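Long-range contacts in putative phosphomethylpyrimidine kinase (Bacteroides thetaiotaomicron, PDB 3MBH), which probably phosphorylates pyridoxal with ATP to give pyridoxal phosphate, as a ribokinase-clan pyridoxal kinase, and is seen here with pyridoxal bound: residues L31-F36 with T232-Q237; L41-V45 with L58-M64; L150-L154 with Y170-L174; R207-V211 with A286-L290. One frame throughout, in Å; residues are numbered along the deposited sequence. Where two conformers were deposited one is given.

Contact 1: L31-F36 with T232-Q237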
# COMPACT_ATOMS: atom_id res chain seq x y z
N LEU A 31 -14.88 7.86 -8.83
CA LEU A 31 -14.17 9.09 -9.11
C LEU A 31 -13.59 9.69 -7.82
O LEU A 31 -12.50 10.19 -7.86
CB LEU A 31 -15.01 10.10 -9.93
CG LEU A 31 -15.29 9.69 -11.39
CD1 LEU A 31 -16.37 10.53 -12.03
CD2 LEU A 31 -13.99 9.74 -12.24
N SER A 32 -14.31 9.64 -6.68
CA SER A 32 -13.74 10.11 -5.42
C SER A 32 -12.46 9.32 -5.10
O SER A 32 -11.46 9.91 -4.70
CB SER A 32 -14.66 9.89 -4.23
OG SER A 32 -15.94 10.43 -4.45
N SER A 33 -12.50 8.00 -5.24
CA SER A 33 -11.34 7.14 -5.01
C SER A 33 -10.19 7.56 -5.91
O SER A 33 -9.04 7.58 -5.49
CB SER A 33 -11.70 5.66 -5.22
OG SER A 33 -12.70 5.27 -4.29
N MSE A 34 -10.51 7.98 -7.13
CA MSE A 34 -9.50 8.36 -8.08
C MSE A 34 -9.03 9.79 -7.85
O MSE A 34 -8.15 10.25 -8.57
CB MSE A 34 -9.99 8.17 -9.49
CG MSE A 34 -10.23 6.65 -9.81
SE MSE A 34 -10.82 6.34 -11.62
CE MSE A 34 -9.07 6.34 -12.43
N GLY A 35 -9.58 10.48 -6.86
CA GLY A 35 -9.05 11.77 -6.46
C GLY A 35 -9.84 12.98 -6.88
O GLY A 35 -9.36 14.09 -6.73
N PHE A 36 -11.06 12.78 -7.37
CA PHE A 36 -11.87 13.86 -7.92
C PHE A 36 -13.07 14.07 -7.06
O PHE A 36 -13.59 13.10 -6.51
CB PHE A 36 -12.29 13.53 -9.35
CG PHE A 36 -11.12 13.28 -10.23
CD1 PHE A 36 -10.34 14.34 -10.65
CD2 PHE A 36 -10.74 11.99 -10.56
CE1 PHE A 36 -9.20 14.11 -11.41
CE2 PHE A 36 -9.63 11.76 -11.30
CZ PHE A 36 -8.86 12.81 -11.74
N THR A 232 -13.09 8.17 -17.40
CA THR A 232 -13.05 9.59 -17.09
C THR A 232 -11.95 9.90 -16.12
O THR A 232 -11.16 10.83 -16.35
CB THR A 232 -14.38 10.01 -16.48
OG1 THR A 232 -15.38 9.75 -17.45
CG2 THR A 232 -14.41 11.49 -16.12
N GLY A 233 -11.90 9.15 -15.01
CA GLY A 233 -10.87 9.37 -14.04
C GLY A 233 -9.46 9.16 -14.63
O GLY A 233 -8.55 9.92 -14.34
N SER A 234 -9.29 8.11 -15.43
CA SER A 234 -7.98 7.78 -15.99
C SER A 234 -7.52 8.89 -16.95
O SER A 234 -6.34 9.31 -16.91
CB SER A 234 -8.03 6.38 -16.62
OG SER A 234 -7.02 6.13 -17.57
N LEU A 235 -8.41 9.34 -17.83
CA LEU A 235 -8.08 10.43 -18.78
C LEU A 235 -7.77 11.72 -17.98
O LEU A 235 -6.80 12.39 -18.26
CB LEU A 235 -9.19 10.66 -19.80
CG LEU A 235 -9.47 9.52 -20.82
CD1 LEU A 235 -10.68 9.81 -21.67
CD2 LEU A 235 -8.19 9.24 -21.71
N MSE A 236 -8.57 12.01 -16.95
CA MSE A 236 -8.28 13.18 -16.11
C MSE A 236 -6.99 13.07 -15.33
O MSE A 236 -6.38 14.08 -15.03
CB MSE A 236 -9.43 13.46 -15.17
CG MSE A 236 -10.67 13.91 -15.90
SE MSE A 236 -12.11 14.21 -14.67
CE MSE A 236 -11.59 15.97 -14.08
N GLN A 237 -6.53 11.85 -15.05
CA GLN A 237 -5.20 11.68 -14.45
C GLN A 237 -4.04 11.81 -15.51
O GLN A 237 -2.88 11.69 -15.17
CB GLN A 237 -5.09 10.36 -13.69
CG GLN A 237 -5.92 10.31 -12.44
CD GLN A 237 -5.87 8.97 -11.79
OE1 GLN A 237 -5.33 8.03 -12.37
NE2 GLN A 237 -6.44 8.85 -10.57
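A Schellman motif at the end of helix 24-33 meets the last turn of helix 223-236 in the ribokinase-like alpha/beta fold. Gly35, with phi at 105°, ends the first helix: Phe36 N donates to Leu31 O at 3.0 Å and Gly35 N to Ser32 O at 2.9 Å. The turn leaves Met34 and Phe36 with their CA-to-CB bonds toward the second helix. Phe36 loses the most surface. Its CZ lies 3.5 Å from Met236 CB, and the selenium of Met236, a selenomethionine, sits over one ring face, 4.4 Å from the centroid and 12° off the normal, a Met-aromatic contact. Gln237 CG touches the ring edge, 3.9 Å from Phe36 CZ. Met34, also selenomethionine, extends across the backbone of the second helix, its CE 3.6 Å from Gly233 C and 3.5 Å from Ser234 N. A CB on Gly233 would lie 2.4 Å from Met34 SE, so the bare backbone makes room for this side chain. Ile10 of strand 9-17 packs on Leu31, Phe36 and Met236, placing the helix ends against the central sheet. Gln237 also lies about 6 Å, side chain to side chain, from Asp280, part of a zinc site empty in this chain. While Gln237 OE1 accepts from Arg247, Gln237 NE2 donates to Met34 O at 3.0 Å, with an N-H...O angle of 143°.

Contact 2: L41-V45 with L58-M64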
# COMPACT_ATOMS: atom_id res chain seq x y z
N LEU A 41 -25.55 16.36 -10.42
CA LEU A 41 -26.74 17.00 -11.01
C LEU A 41 -27.69 15.85 -11.32
O LEU A 41 -27.65 15.28 -12.38
CB LEU A 41 -26.40 17.72 -12.30
CG LEU A 41 -27.54 18.54 -12.93
CD1 LEU A 41 -28.06 19.56 -11.93
CD2 LEU A 41 -27.05 19.19 -14.24
N PRO A 42 -28.55 15.49 -10.35
CA PRO A 42 -29.32 14.28 -10.44
C PRO A 42 -30.48 14.38 -11.44
O PRO A 42 -31.17 15.39 -11.46
CB PRO A 42 -29.83 14.08 -9.00
CG PRO A 42 -29.91 15.49 -8.45
CD PRO A 42 -28.74 16.19 -9.06
N THR A 43 -30.62 13.36 -12.29
CA THR A 43 -31.58 13.37 -13.40
C THR A 43 -32.93 12.77 -13.01
O THR A 43 -33.96 13.04 -13.67
CB THR A 43 -31.01 12.62 -14.59
OG1 THR A 43 -30.71 11.27 -14.18
CG2 THR A 43 -29.67 13.35 -15.12
N ALA A 44 -32.91 11.97 -11.95
CA ALA A 44 -34.06 11.18 -11.52
C ALA A 44 -33.70 10.54 -10.19
O ALA A 44 -32.53 10.38 -9.88
CB ALA A 44 -34.43 10.07 -12.52
N VAL A 45 -34.72 10.16 -9.43
CA VAL A 45 -34.59 9.33 -8.24
C VAL A 45 -35.33 8.02 -8.41
O VAL A 45 -36.51 8.00 -8.75
CB VAL A 45 -35.07 10.07 -7.00
CG1 VAL A 45 -35.11 9.12 -5.76
CG2 VAL A 45 -34.07 11.18 -6.75
N LEU A 58 -38.86 9.09 -9.96
CA LEU A 58 -39.16 10.50 -9.88
C LEU A 58 -38.22 11.26 -10.86
O LEU A 58 -36.98 11.29 -10.68
CB LEU A 58 -38.97 11.03 -8.46
CG LEU A 58 -39.30 12.52 -8.26
CD1 LEU A 58 -40.81 12.87 -8.44
CD2 LEU A 58 -38.79 12.95 -6.91
N ASP A 59 -38.84 11.93 -11.81
CA ASP A 59 -38.18 12.67 -12.89
C ASP A 59 -37.74 13.98 -12.28
O ASP A 59 -38.57 14.71 -11.77
CB ASP A 59 -39.23 12.95 -14.00
CG ASP A 59 -38.70 13.85 -15.15
OD1 ASP A 59 -37.50 14.20 -15.23
OD2 ASP A 59 -39.52 14.19 -16.03
N LEU A 60 -36.47 14.30 -12.34
CA LEU A 60 -36.00 15.57 -11.75
C LEU A 60 -35.73 16.71 -12.78
O LEU A 60 -35.03 17.71 -12.44
CB LEU A 60 -34.77 15.34 -10.87
CG LEU A 60 -34.96 14.48 -9.60
CD1 LEU A 60 -33.58 14.24 -8.99
CD2 LEU A 60 -35.92 15.15 -8.61
N THR A 61 -36.29 16.56 -13.99
CA THR A 61 -36.08 17.50 -15.09
C THR A 61 -36.28 18.94 -14.62
O THR A 61 -35.43 19.79 -14.87
CB THR A 61 -37.02 17.25 -16.30
OG1 THR A 61 -36.83 15.90 -16.77
CG2 THR A 61 -36.80 18.29 -17.49
N ASP A 62 -37.39 19.19 -13.94
CA ASP A 62 -37.66 20.54 -13.55
C ASP A 62 -36.85 21.09 -12.37
O ASP A 62 -36.84 22.31 -12.18
CB ASP A 62 -39.13 20.71 -13.34
CG ASP A 62 -39.92 20.44 -14.63
OD1 ASP A 62 -39.49 20.92 -15.70
OD2 ASP A 62 -40.95 19.73 -14.56
N GLU A 63 -36.15 20.24 -11.63
CA GLU A 63 -35.25 20.74 -10.60
C GLU A 63 -33.87 21.12 -11.16
O GLU A 63 -33.18 21.96 -10.58
CB GLU A 63 -35.09 19.73 -9.50
CG GLU A 63 -34.52 20.28 -8.20
CD GLU A 63 -35.40 21.37 -7.54
OE1 GLU A 63 -36.63 21.40 -7.79
OE2 GLU A 63 -34.84 22.19 -6.76
N MSE A 64 -33.48 20.51 -12.27
CA MSE A 64 -32.13 20.69 -12.81
C MSE A 64 -31.81 22.15 -13.17
O MSE A 64 -30.76 22.67 -12.80
CB MSE A 64 -31.89 19.74 -14.01
CG MSE A 64 -31.83 18.25 -13.61
SE MSE A 64 -31.86 16.97 -15.08
CE MSE A 64 -33.11 17.91 -16.14
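This is an antiparallel backbone pairing between the two arms of a beta hairpin, strands 44-46 and 57-59, the first of which also pairs with strand 9-17 of the main sheet; a second subunit packs against the hairpin. Val45 and Leu58 form a hydrogen-bonded pair: Val45 N donates to Leu58 O at 2.8 Å, and Leu58 N to Val45 O at 2.9 Å. Ala44 and Asp59 make the neighbouring non-hydrogen-bonded pair, where Ala44 CA approaches Leu58 O at 3.0 Å. One step further, Leu60 N donates to Thr43 O at 3.1 Å, and the same carbonyl accepts from Gln91. Beyond the strands the pairing gives way to packing. Leu60 CD1 lies 3.8 Å from both Pro42 CB and Val45 CG2; Met64, at the start of helix 64-73, sets its SE 4.0 Å from Thr43 CA and its CG 4.3 Å from Leu41 CD1. Between these parts Asp59 OD1 accepts from Thr61 N at 2.9 Å, an Asx turn that bends the chain out of the strand, while Asp59 OD2 makes a salt bridge to Arg90. Val45, Leu58 and Leu60 also pack on the second subunit. The whole is a beta hairpin that contributes Leu46, at the end of its first arm, and His49, Thr50 and Gln51 of its connection to the pyridoxal pocket.

Contact 3: L150-L154 with Y170-L174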
# COMPACT_ATOMS: atom_id res chain seq x y z
N LEU A 150 -24.88 2.02 -29.93
CA LEU A 150 -24.23 2.44 -31.17
C LEU A 150 -25.21 2.40 -32.33
O LEU A 150 -25.27 3.33 -33.15
CB LEU A 150 -23.04 1.54 -31.53
CG LEU A 150 -22.56 1.73 -32.99
CD1 LEU A 150 -21.58 2.84 -33.07
CD2 LEU A 150 -22.01 0.51 -33.50
N PHE A 151 -25.94 1.30 -32.45
CA PHE A 151 -26.83 1.19 -33.59
C PHE A 151 -28.04 2.14 -33.43
O PHE A 151 -28.47 2.74 -34.41
CB PHE A 151 -27.24 -0.26 -33.80
CG PHE A 151 -26.13 -1.11 -34.36
CD1 PHE A 151 -25.68 -0.90 -35.65
CD2 PHE A 151 -25.54 -2.08 -33.61
CE1 PHE A 151 -24.66 -1.65 -36.16
CE2 PHE A 151 -24.49 -2.85 -34.13
CZ PHE A 151 -24.06 -2.62 -35.39
N TYR A 152 -28.52 2.36 -32.20
CA TYR A 152 -29.56 3.38 -31.98
C TYR A 152 -29.06 4.79 -32.37
O TYR A 152 -29.75 5.53 -33.06
CB TYR A 152 -30.04 3.37 -30.53
CG TYR A 152 -31.10 2.31 -30.29
CD1 TYR A 152 -32.34 2.36 -30.95
CD2 TYR A 152 -30.88 1.24 -29.42
CE1 TYR A 152 -33.31 1.37 -30.71
CE2 TYR A 152 -31.81 0.26 -29.21
CZ TYR A 152 -33.02 0.32 -29.86
OH TYR A 152 -33.95 -0.66 -29.61
N LEU A 153 -27.82 5.12 -32.02
CA LEU A 153 -27.25 6.42 -32.37
C LEU A 153 -27.07 6.57 -33.89
O LEU A 153 -27.35 7.64 -34.41
CB LEU A 153 -25.93 6.66 -31.68
CG LEU A 153 -26.02 6.89 -30.18
CD1 LEU A 153 -24.69 6.81 -29.47
CD2 LEU A 153 -26.73 8.23 -29.93
N LEU A 154 -26.62 5.52 -34.57
CA LEU A 154 -26.45 5.58 -36.02
C LEU A 154 -27.77 5.37 -36.81
O LEU A 154 -27.78 5.51 -38.02
CB LEU A 154 -25.41 4.55 -36.44
CG LEU A 154 -23.98 4.82 -35.98
CD1 LEU A 154 -23.06 3.75 -36.49
CD2 LEU A 154 -23.50 6.18 -36.45
N TYR A 170 -17.81 2.47 -37.98
CA TYR A 170 -18.78 3.06 -37.04
C TYR A 170 -18.11 4.10 -36.12
O TYR A 170 -18.68 5.15 -35.80
CB TYR A 170 -19.43 2.00 -36.16
CG TYR A 170 -20.12 0.85 -36.85
CD1 TYR A 170 -20.99 1.05 -37.92
CD2 TYR A 170 -19.99 -0.45 -36.34
CE1 TYR A 170 -21.66 -0.04 -38.51
CE2 TYR A 170 -20.64 -1.54 -36.95
CZ TYR A 170 -21.47 -1.33 -38.03
OH TYR A 170 -22.12 -2.43 -38.59
N LEU A 171 -16.91 3.79 -35.66
CA LEU A 171 -16.14 4.69 -34.75
C LEU A 171 -15.94 6.06 -35.43
O LEU A 171 -16.18 7.10 -34.86
CB LEU A 171 -14.81 4.05 -34.35
CG LEU A 171 -14.89 2.92 -33.31
CD1 LEU A 171 -13.61 2.18 -33.38
CD2 LEU A 171 -15.13 3.43 -31.85
N ARG A 172 -15.49 6.00 -36.67
CA ARG A 172 -15.25 7.20 -37.44
C ARG A 172 -16.55 8.00 -37.70
O ARG A 172 -16.52 9.23 -37.62
CB ARG A 172 -14.52 6.80 -38.73
CG ARG A 172 -14.27 7.90 -39.69
CD ARG A 172 -13.49 9.01 -39.05
NE ARG A 172 -13.00 9.94 -40.05
CZ ARG A 172 -12.13 10.91 -39.79
NH1 ARG A 172 -11.72 11.11 -38.53
NH2 ARG A 172 -11.72 11.70 -40.77
N LEU A 173 -17.67 7.32 -37.99
CA LEU A 173 -18.95 8.00 -38.27
C LEU A 173 -19.42 8.74 -37.04
O LEU A 173 -19.88 9.87 -37.13
CB LEU A 173 -20.07 7.03 -38.65
CG LEU A 173 -20.13 6.39 -40.02
CD1 LEU A 173 -21.36 5.48 -40.06
CD2 LEU A 173 -20.18 7.43 -41.18
N LEU A 174 -19.30 8.10 -35.88
CA LEU A 174 -19.61 8.74 -34.64
C LEU A 174 -18.65 9.90 -34.31
O LEU A 174 -19.09 10.95 -33.83
CB LEU A 174 -19.70 7.71 -33.50
CG LEU A 174 -20.93 6.78 -33.44
CD1 LEU A 174 -20.77 5.89 -32.20
CD2 LEU A 174 -22.24 7.55 -33.43
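Leu174 is the main bump on helix 164-176, and it fills a hollow on helix 147-154 made by Leu150, Leu153 and Leu154. One branch, CD1, reaches Leu150 CD1 at 3.3 Å; the other, CD2, lies 3.5 Å from Leu154 CD2 and 4.2 Å from Leu153 CB. A turn earlier, Tyr170 fits into the neighbouring hollow between Leu150, Phe151 and Leu154, with its CD2 3.6 Å from Leu150 CD2 and its CD1 3.7 Å from Leu154 CD1. The reverse fit comes from Leu154, which projects between Tyr170, Leu173 and Leu174, its CD2 4.2 Å from Leu173 CB. Phe151 turns its ring edge to the face of Tyr170 in a T-shaped pair, with centroids 5.2 Å apart and planes at 78°. The two short axes run 11.1 Å apart at their closest, at an angle of 49°, a gap wide enough for these large side chains to interleave. These two helices follow each other in the chain and cover strand 181-189, where Ile184 meets Leu150 and Val182 meets Leu174; helix 127-136 packs on Leu153 and Tyr152. No hydrogen bond crosses between the segments, and the hydroxyl of Tyr170 instead bonds Ser162. Between these segments the helices therefore meet through shape and apolar and aromatic contact alone, in a hydrophobic layer on the alpha/beta core.

Contact 4: R207-V211 with A286-L290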
# COMPACT_ATOMS: atom_id res chain seq x y z
N ARG A 207 -5.90 7.07 -34.25
CA ARG A 207 -5.59 5.70 -33.86
C ARG A 207 -6.85 4.94 -33.43
O ARG A 207 -7.76 5.52 -32.86
CB ARG A 207 -4.51 5.67 -32.75
CG ARG A 207 -3.16 6.17 -33.19
CD ARG A 207 -2.13 5.90 -32.13
NE ARG A 207 -0.80 6.40 -32.45
CZ ARG A 207 -0.39 7.66 -32.24
NH1 ARG A 207 -1.18 8.60 -31.72
NH2 ARG A 207 0.85 7.98 -32.54
N TYR A 208 -6.85 3.64 -33.72
CA TYR A 208 -7.92 2.69 -33.40
C TYR A 208 -7.39 1.62 -32.46
O TYR A 208 -6.31 1.08 -32.69
CB TYR A 208 -8.40 1.99 -34.68
CG TYR A 208 -9.05 2.90 -35.67
CD1 TYR A 208 -8.29 3.62 -36.62
CD2 TYR A 208 -10.44 3.02 -35.71
CE1 TYR A 208 -8.91 4.47 -37.52
CE2 TYR A 208 -11.04 3.86 -36.61
CZ TYR A 208 -10.29 4.59 -37.49
OH TYR A 208 -10.96 5.41 -38.38
N TRP A 209 -8.16 1.28 -31.43
CA TRP A 209 -7.75 0.33 -30.42
C TRP A 209 -8.78 -0.73 -30.22
O TRP A 209 -9.95 -0.46 -30.34
CB TRP A 209 -7.57 1.05 -29.08
CG TRP A 209 -6.60 2.14 -29.15
CD1 TRP A 209 -6.87 3.45 -29.36
CD2 TRP A 209 -5.18 2.01 -29.09
NE1 TRP A 209 -5.69 4.16 -29.44
CE2 TRP A 209 -4.64 3.30 -29.23
CE3 TRP A 209 -4.31 0.94 -28.89
CZ2 TRP A 209 -3.26 3.54 -29.21
CZ3 TRP A 209 -2.95 1.19 -28.88
CH2 TRP A 209 -2.44 2.49 -29.06
N LYS A 210 -8.34 -1.91 -29.82
CA LYS A 210 -9.23 -2.97 -29.41
C LYS A 210 -8.70 -3.69 -28.16
O LYS A 210 -7.49 -3.92 -28.00
CB LYS A 210 -9.35 -3.95 -30.58
CG LYS A 210 -10.16 -5.23 -30.31
CD LYS A 210 -10.19 -6.09 -31.60
CE LYS A 210 -10.88 -7.44 -31.44
NZ LYS A 210 -10.94 -8.21 -32.76
N VAL A 211 -9.60 -4.11 -27.30
CA VAL A 211 -9.21 -4.94 -26.17
C VAL A 211 -10.27 -6.01 -25.99
O VAL A 211 -11.44 -5.74 -26.15
CB VAL A 211 -8.98 -4.07 -24.92
CG1 VAL A 211 -10.22 -3.30 -24.54
CG2 VAL A 211 -8.46 -4.88 -23.76
N ALA A 286 -3.27 -4.79 -22.25
CA ALA A 286 -3.92 -5.77 -23.10
C ALA A 286 -4.45 -5.11 -24.42
O ALA A 286 -4.59 -5.77 -25.44
CB ALA A 286 -5.01 -6.41 -22.33
N SER A 287 -4.70 -3.81 -24.42
CA SER A 287 -5.17 -3.11 -25.61
C SER A 287 -4.17 -3.13 -26.79
O SER A 287 -2.93 -3.15 -26.61
CB SER A 287 -5.55 -1.66 -25.23
OG SER A 287 -4.50 -1.06 -24.52
N TYR A 288 -4.70 -3.21 -27.99
CA TYR A 288 -3.84 -3.16 -29.14
C TYR A 288 -4.38 -2.38 -30.26
O TYR A 288 -5.61 -2.20 -30.43
CB TYR A 288 -3.42 -4.57 -29.58
CG TYR A 288 -4.54 -5.45 -30.00
CD1 TYR A 288 -5.26 -6.15 -29.05
CD2 TYR A 288 -4.83 -5.63 -31.33
CE1 TYR A 288 -6.32 -6.99 -29.41
CE2 TYR A 288 -5.87 -6.49 -31.74
CZ TYR A 288 -6.60 -7.17 -30.77
OH TYR A 288 -7.63 -8.01 -31.14
N GLU A 289 -3.44 -1.90 -31.05
CA GLU A 289 -3.79 -0.93 -32.09
C GLU A 289 -4.27 -1.71 -33.29
O GLU A 289 -3.68 -2.73 -33.62
CB GLU A 289 -2.58 -0.04 -32.44
CG GLU A 289 -2.86 0.91 -33.57
CD GLU A 289 -1.89 2.10 -33.70
OE1 GLU A 289 -0.80 2.08 -33.12
OE2 GLU A 289 -2.26 3.06 -34.39
N LEU A 290 -5.39 -1.29 -33.88
CA LEU A 290 -5.85 -1.76 -35.20
C LEU A 290 -5.27 -0.83 -36.24
O LEU A 290 -5.64 0.34 -36.33
CB LEU A 290 -7.37 -1.79 -35.30
CG LEU A 290 -8.07 -2.61 -34.22
CD1 LEU A 290 -9.55 -2.30 -34.13
CD2 LEU A 290 -7.80 -4.11 -34.47
O HOH W 1 0.32 4.54 -34.07
O HOH W 2 -4.74 2.51 -35.57
O HOH W 3 -8.04 -8.27 -34.23
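Near its C-terminus the chain returns to add strand 288-290 antiparallel to strand 207-213 at one side of the main sheet. Ala286 begins the approach, its CB 4.0 Å from Val211 CG2. Ser287 follows with its CA 3.4 Å from Lys210 O; its hydroxyl bonds Asp246 of helix 241-257. Tyr288 pairs fully with Lys210: Tyr288 N donates to Lys210 O at 2.9 Å and Lys210 N to Tyr288 O at 2.8 Å. Its ring lays one face over Lys210 CB, while Lys210 NZ makes a salt bridge to Asp164. Opposite Trp209, Glu289 sets its CB 4.2 Å from the centroid of the six-membered ring, an off-centre CH-pi contact. Water 1 links Glu289 OE1 (2.9 Å) with Arg207 NE (2.7 Å). Last, Leu290 N donates to Tyr208 O at 2.8 Å, and Leu290 CD1 touches Lys210 CB at 3.9 Å. Backbone bonds thus hold the added strand, whereas the opposite charges of Arg207 and Glu289 are bridged by water rather than by a direct salt bridge.

Contacts 1 and 2 are buried; contacts 3 and 4 are only partly so. Contacts 2 and 4 extend the same mixed sheet by antiparallel pairing, but their centres lie about 37 Å apart, on opposite sides of the chain's centre, and only contact 4 uses water bridges. Contacts 1 and 3 join helices that pack on that sheet: the first combines a glycine hollow, selenium and one side-chain hydrogen bond, the second has apolar and aromatic packing alone. Contacts 3 and 4 touch directly, Leu171 CD1 lying 4.0 Å from Tyr208 CD2. Contacts 1, 2 and 4 meet other subunits, whereas contact 3 touches none. Contact 2 lies nearest the bound pyridoxal.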